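Local coordinates for suppressor of fused family protein (Neisseria gonorrhoeae, PDB 3K5J) that is of unknown function but resembles the N-terminal domain of human Suppressor of fused, and may likewise act by binding other proteins, at residues S112-P124 against R136-R148. Residues are numbered along the deposited sequence; the frame is centred on the assembly and turned at random.
Sequences SSFRHFLISLPYP and RFFWLLPITQTER. With SO4 (sulfate ion), chain D; SO4 (sulfate ion), chain E.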
loop_
_atom_site.group_PDB
_atom_site.type_symbol
_atom_site.label_atom_id
_atom_site.label_comp_id
_atom_site.label_asym_id
_atom_site.label_seq_id
_atom_site.Cartn_x
_atom_site.Cartn_y
_atom_site.Cartn_z
ATOM N N SER A 112 15.667 2.449 4.408
ATOM C CA SER A 112 14.793 2.948 5.476
ATOM C C SER A 112 14.877 2.036 6.690
ATOM O O SER A 112 15.210 0.846 6.573
ATOM C CB SER A 112 13.332 2.980 4.984
ATOM O OG SER A 112 12.449 3.666 5.855
ATOM N N SER A 113 14.480 2.580 7.843
ATOM C CA SER A 113 14.295 1.778 9.039
ATOM C C SER A 113 12.825 1.357 9.237
ATOM O O SER A 113 12.507 0.629 10.195
ATOM C CB SER A 113 14.723 2.554 10.308
ATOM O OG SER A 113 13.825 3.605 10.604
ATOM N N PHE A 114 11.913 1.829 8.374
ATOM C CA PHE A 114 10.478 1.584 8.608
ATOM C C PHE A 114 10.128 0.188 8.083
ATOM O O PHE A 114 10.369 -0.102 6.902
ATOM C CB PHE A 114 9.610 2.664 7.980
ATOM C CG PHE A 114 10.077 4.069 8.227
ATOM C CD1 PHE A 114 10.790 4.428 9.381
ATOM C CD2 PHE A 114 9.770 5.062 7.338
ATOM C CE1 PHE A 114 11.233 5.735 9.555
ATOM C CE2 PHE A 114 10.182 6.376 7.553
ATOM C CZ PHE A 114 10.925 6.689 8.666
ATOM N N ARG A 115 9.589 -0.648 8.964
ATOM C CA ARG A 115 9.303 -2.056 8.685
ATOM C C ARG A 115 7.825 -2.396 8.795
ATOM O O ARG A 115 7.470 -3.573 8.747
ATOM C CB ARG A 115 10.033 -2.924 9.720
ATOM C CG ARG A 115 11.513 -2.664 9.838
ATOM C CD ARG A 115 12.093 -3.451 11.045
ATOM N NE ARG A 115 12.145 -4.886 10.778
ATOM C CZ ARG A 115 13.112 -5.491 10.100
ATOM N NH1 ARG A 115 14.189 -4.837 9.697
ATOM N NH2 ARG A 115 13.031 -6.779 9.918
ATOM N N HIS A 116 6.973 -1.386 8.964
ATOM C CA HIS A 116 5.536 -1.576 9.079
ATOM C C HIS A 116 4.797 -0.584 8.207
ATOM O O HIS A 116 5.229 0.550 8.060
ATOM C CB HIS A 116 5.052 -1.371 10.527
ATOM C CG HIS A 116 5.680 -2.286 11.520
ATOM N ND1 HIS A 116 6.902 -1.994 12.078
ATOM C CD2 HIS A 116 5.265 -3.464 12.063
ATOM C CE1 HIS A 116 7.215 -2.962 12.930
ATOM N NE2 HIS A 116 6.243 -3.861 12.943
ATOM N N PHE A 117 3.613 -0.991 7.774
ATOM C CA PHE A 117 2.619 -0.088 7.200
ATOM C C PHE A 117 1.426 0.006 8.131
ATOM O O PHE A 117 1.093 -0.948 8.789
ATOM C CB PHE A 117 2.079 -0.637 5.869
ATOM C CG PHE A 117 3.105 -0.808 4.758
ATOM C CD1 PHE A 117 3.828 0.282 4.257
ATOM C CD2 PHE A 117 3.242 -2.030 4.116
ATOM C CE1 PHE A 117 4.686 0.137 3.199
ATOM C CE2 PHE A 117 4.112 -2.179 3.067
ATOM C CZ PHE A 117 4.839 -1.094 2.606
ATOM N N LEU A 118 0.802 1.162 8.127
ATOM C CA LEU A 118 -0.533 1.364 8.678
ATOM C C LEU A 118 -1.540 1.428 7.535
ATOM O O LEU A 118 -1.396 2.248 6.630
ATOM C CB LEU A 118 -0.626 2.657 9.456
ATOM C CG LEU A 118 -1.990 3.057 10.063
ATOM C CD1 LEU A 118 -2.501 1.984 11.049
ATOM C CD2 LEU A 118 -1.986 4.480 10.661
ATOM N N ILE A 119 -2.505 0.517 7.547
ATOM C CA ILE A 119 -3.545 0.449 6.483
ATOM C C ILE A 119 -4.462 1.652 6.704
ATOM O O ILE A 119 -5.111 1.771 7.751
ATOM C CB ILE A 119 -4.318 -0.877 6.489
ATOM C CG1 ILE A 119 -3.356 -2.058 6.249
ATOM C CG2 ILE A 119 -5.410 -0.811 5.430
ATOM C CD1 ILE A 119 -3.940 -3.427 6.384
ATOM N N SER A 120 -4.453 2.549 5.735
ATOM C CA SER A 120 -5.082 3.856 5.829
ATOM C C SER A 120 -6.029 4.184 4.685
ATOM O O SER A 120 -5.916 3.613 3.596
ATOM C CB SER A 120 -3.993 4.922 5.881
ATOM O OG SER A 120 -3.073 4.690 6.939
ATOM N N LEU A 121 -6.934 5.125 4.922
ATOM C CA LEU A 121 -7.693 5.686 3.822
ATOM C C LEU A 121 -6.722 6.439 2.899
ATOM O O LEU A 121 -5.647 6.875 3.337
ATOM C CB LEU A 121 -8.783 6.612 4.329
ATOM C CG LEU A 121 -9.905 5.963 5.099
ATOM C CD1 LEU A 121 -10.831 6.987 5.749
ATOM C CD2 LEU A 121 -10.688 4.927 4.233
ATOM N N PRO A 122 -7.072 6.583 1.609
ATOM C CA PRO A 122 -6.088 7.074 0.600
ATOM C C PRO A 122 -6.060 8.608 0.580
ATOM O O PRO A 122 -6.401 9.241 -0.419
ATOM C CB PRO A 122 -6.617 6.450 -0.698
ATOM C CG PRO A 122 -8.100 6.392 -0.494
ATOM C CD PRO A 122 -8.239 5.956 0.956
ATOM N N TYR A 123 -5.621 9.197 1.680
ATOM C CA TYR A 123 -5.667 10.645 1.860
ATOM C C TYR A 123 -5.008 11.473 0.750
ATOM O O TYR A 123 -5.521 12.531 0.402
ATOM C CB TYR A 123 -5.093 11.026 3.226
ATOM C CG TYR A 123 -5.862 10.456 4.399
ATOM C CD1 TYR A 123 -7.183 10.788 4.603
ATOM C CD2 TYR A 123 -5.288 9.535 5.266
ATOM C CE1 TYR A 123 -7.883 10.271 5.683
ATOM C CE2 TYR A 123 -5.971 9.017 6.344
ATOM C CZ TYR A 123 -7.285 9.360 6.551
ATOM O OH TYR A 123 -7.948 8.806 7.612
ATOM N N PRO A 124 -3.893 10.986 0.136
ATOM C CA PRO A 124 -3.281 11.812 -0.930
ATOM C C PRO A 124 -4.117 11.978 -2.186
ATOM O O PRO A 124 -3.904 12.919 -2.970
ATOM C CB PRO A 124 -1.967 11.070 -1.240
ATOM C CG PRO A 124 -1.658 10.365 0.058
ATOM C CD PRO A 124 -2.981 9.897 0.545
ATOM N N ARG A 136 -12.579 -1.242 -2.459
ATOM C CA ARG A 136 -11.896 -0.042 -2.036
ATOM C C ARG A 136 -10.387 -0.155 -2.177
ATOM O O ARG A 136 -9.857 -1.249 -2.282
ATOM C CB ARG A 136 -12.256 0.195 -0.584
ATOM C CG ARG A 136 -13.756 0.472 -0.381
ATOM C CD ARG A 136 -14.122 0.537 1.093
ATOM N NE ARG A 136 -13.742 1.817 1.664
ATOM C CZ ARG A 136 -13.834 2.084 2.972
ATOM N NH1 ARG A 136 -14.186 1.151 3.861
ATOM N NH2 ARG A 136 -13.554 3.288 3.385
ATOM N N PHE A 137 -9.715 0.989 -2.227
ATOM C CA PHE A 137 -8.255 1.078 -2.377
ATOM C C PHE A 137 -7.675 1.775 -1.163
ATOM O O PHE A 137 -7.932 2.964 -0.926
ATOM C CB PHE A 137 -7.902 1.839 -3.656
ATOM C CG PHE A 137 -8.183 1.005 -4.890
ATOM C CD1 PHE A 137 -9.475 0.856 -5.381
ATOM C CD2 PHE A 137 -7.152 0.351 -5.525
ATOM C CE1 PHE A 137 -9.737 -0.008 -6.402
ATOM C CE2 PHE A 137 -7.414 -0.498 -6.598
ATOM C CZ PHE A 137 -8.706 -0.650 -7.045
ATOM N N PHE A 138 -6.945 1.004 -0.375
ATOM C CA PHE A 138 -6.337 1.481 0.857
ATOM C C PHE A 138 -4.841 1.714 0.696
ATOM O O PHE A 138 -4.151 1.006 -0.029
ATOM C CB PHE A 138 -6.587 0.499 2.044
ATOM C CG PHE A 138 -8.024 0.334 2.443
ATOM C CD1 PHE A 138 -8.984 1.285 2.170
ATOM C CD2 PHE A 138 -8.417 -0.839 3.037
ATOM C CE1 PHE A 138 -10.283 1.091 2.592
ATOM C CE2 PHE A 138 -9.747 -1.044 3.424
ATOM C CZ PHE A 138 -10.661 -0.065 3.177
ATOM N N TRP A 139 -4.348 2.695 1.446
ATOM C CA TRP A 139 -2.957 3.143 1.425
ATOM C C TRP A 139 -2.134 2.438 2.491
ATOM O O TRP A 139 -2.491 2.411 3.672
ATOM C CB TRP A 139 -2.967 4.643 1.682
ATOM C CG TRP A 139 -1.687 5.332 1.724
ATOM C CD1 TRP A 139 -0.550 4.992 1.077
ATOM C CD2 TRP A 139 -1.435 6.590 2.342
ATOM N NE1 TRP A 139 0.422 5.938 1.274
ATOM C CE2 TRP A 139 -0.100 6.937 2.048
ATOM C CE3 TRP A 139 -2.188 7.454 3.131
ATOM C CZ2 TRP A 139 0.474 8.124 2.488
ATOM C CZ3 TRP A 139 -1.618 8.617 3.588
ATOM C CH2 TRP A 139 -0.310 8.943 3.261
ATOM N N LEU A 140 -1.049 1.813 2.058
ATOM C CA LEU A 140 -0.033 1.266 2.948
ATOM C C LEU A 140 0.970 2.394 3.312
ATOM O O LEU A 140 1.914 2.658 2.574
ATOM C CB LEU A 140 0.657 0.097 2.266
ATOM C CG LEU A 140 -0.193 -1.143 2.007
ATOM C CD1 LEU A 140 0.519 -2.150 1.143
ATOM C CD2 LEU A 140 -0.711 -1.745 3.297
ATOM N N LEU A 141 0.728 3.033 4.447
ATOM C CA LEU A 141 1.506 4.185 4.881
ATOM C C LEU A 141 2.675 3.691 5.756
ATOM O O LEU A 141 2.432 3.087 6.806
ATOM C CB LEU A 141 0.603 5.110 5.703
ATOM C CG LEU A 141 1.280 6.208 6.525
ATOM C CD1 LEU A 141 2.146 7.093 5.620
ATOM C CD2 LEU A 141 0.214 7.010 7.282
ATOM N N PRO A 142 3.939 3.915 5.348
ATOM C CA PRO A 142 5.032 3.474 6.240
ATOM C C PRO A 142 5.052 4.223 7.559
ATOM O O PRO A 142 4.877 5.449 7.585
ATOM C CB PRO A 142 6.303 3.763 5.429
ATOM C CG PRO A 142 5.857 4.051 4.044
ATOM C CD PRO A 142 4.437 4.538 4.116
ATOM N N ILE A 143 5.235 3.473 8.658
ATOM C CA ILE A 143 5.334 4.084 9.967
ATOM C C ILE A 143 6.630 3.648 10.649
ATOM O O ILE A 143 7.201 2.620 10.311
ATOM C CB ILE A 143 4.104 3.755 10.865
ATOM C CG1 ILE A 143 4.015 2.295 11.250
ATOM C CG2 ILE A 143 2.768 4.235 10.187
ATOM C CD1 ILE A 143 2.898 1.954 12.294
ATOM N N THR A 144 7.110 4.482 11.581
ATOM C CA THR A 144 8.393 4.208 12.212
ATOM C C THR A 144 8.201 3.060 13.221
ATOM O O THR A 144 7.075 2.731 13.625
ATOM C CB THR A 144 8.947 5.442 12.924
ATOM O OG1 THR A 144 8.214 5.644 14.131
ATOM C CG2 THR A 144 8.925 6.700 12.031
ATOM N N GLN A 145 9.317 2.511 13.682
ATOM C CA GLN A 145 9.243 1.389 14.616
ATOM C C GLN A 145 8.649 1.822 15.951
ATOM O O GLN A 145 7.858 1.074 16.562
ATOM C CB GLN A 145 10.609 0.729 14.796
ATOM C CG GLN A 145 11.042 0.008 13.539
ATOM C CD GLN A 145 12.353 -0.696 13.708
ATOM O OE1 GLN A 145 12.482 -1.533 14.614
ATOM N NE2 GLN A 145 13.296 -0.479 12.779
ATOM N N THR A 146 8.973 3.036 16.371
ATOM C CA THR A 146 8.406 3.557 17.600
ATOM C C THR A 146 6.927 3.938 17.475
ATOM O O THR A 146 6.171 3.768 18.428
ATOM C CB THR A 146 9.262 4.658 18.192
ATOM O OG1 THR A 146 9.430 5.779 17.305
ATOM C CG2 THR A 146 10.620 4.117 18.558
ATOM N N GLU A 147 6.511 4.405 16.297
ATOM C CA GLU A 147 5.089 4.568 16.009
ATOM C C GLU A 147 4.321 3.258 16.080
ATOM O O GLU A 147 3.202 3.233 16.602
ATOM C CB GLU A 147 4.880 5.291 14.664
ATOM C CG GLU A 147 5.305 6.755 14.696
ATOM C CD GLU A 147 5.460 7.397 13.345
ATOM O OE1 GLU A 147 5.369 6.680 12.320
ATOM O OE2 GLU A 147 5.680 8.641 13.324
ATOM N N ARG A 148 4.880 2.189 15.548
ATOM C CA ARG A 148 4.245 0.881 15.638
ATOM C C ARG A 148 4.044 0.498 17.096
ATOM O O ARG A 148 2.972 0.039 17.501
ATOM C CB ARG A 148 5.077 -0.179 14.923
ATOM C CG ARG A 148 4.741 -1.625 15.276
ATOM C CD ARG A 148 3.329 -2.009 14.861
ATOM N NE ARG A 148 3.050 -3.378 15.287
ATOM C CZ ARG A 148 2.335 -3.689 16.356
ATOM N NH1 ARG A 148 1.814 -2.720 17.088
ATOM N NH2 ARG A 148 2.144 -4.972 16.687
HETATM S S SO4 D . 12.505 5.663 15.371
HETATM O O1 SO4 D . 13.224 5.679 16.621
HETATM O O2 SO4 D . 11.290 4.947 15.500
HETATM O O3 SO4 D . 12.214 7.094 15.095
HETATM O O4 SO4 D . 13.349 5.140 14.269
HETATM S S SO4 E . 3.956 -7.191 14.699
HETATM O O1 SO4 E . 4.926 -7.153 15.809
HETATM O O2 SO4 E . 2.675 -7.448 15.336
HETATM O O3 SO4 E . 3.973 -5.849 14.033
HETATM O O4 SO4 E . 4.278 -8.326 13.814
HETATM O O HOH W 1 11.997 3.214 12.699
HETATM O O HOH W 2 8.495 0.319 11.416
#
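Leu118 and Leu141 exchange both backbone bonds (Leu118 N to Leu141 O 2.8 Å, Leu141 N to Leu118 O), and Ser120 and Trp139 do the same one pair further on. In the Ser120 conformer given, Leu118 O is gripped twice: Ser120 OG donates to it at 3.0 Å, on the face of the carbonyl plane opposite to Leu141 N. On the other side of the Leu118-Leu141 pair, Ile143 N donates to His116 O, and water 2 bridges the segments, accepting from Arg115 N, donating to Ile143 O and bonding His116 ND1. This antiparallel pairing sets strand 116-120 between strands 101-103 and 135-143 in the mixed sheet of the Sufu-like fold. Beyond it, Gln145 NE2 meets Ser113 O in the carbonyl plane at 2.9 Å. A capping box starts the helix: Glu147 N donates to Thr144 OG1, which also bonds Ser177 OG, and Thr144 N to Glu147 OE1 (2.9 Å). In the Arg148 conformer given, CG lies over the centre of the His116 ring, and NE and NH2 donate to the chain E sulfate, probably from the crystallisation liquor. At the far end, Pro124 CD and Leu141 CB cover opposite faces of the Trp139 indole. Phe137 O, buried against the Pro122 ring, has no polar partner.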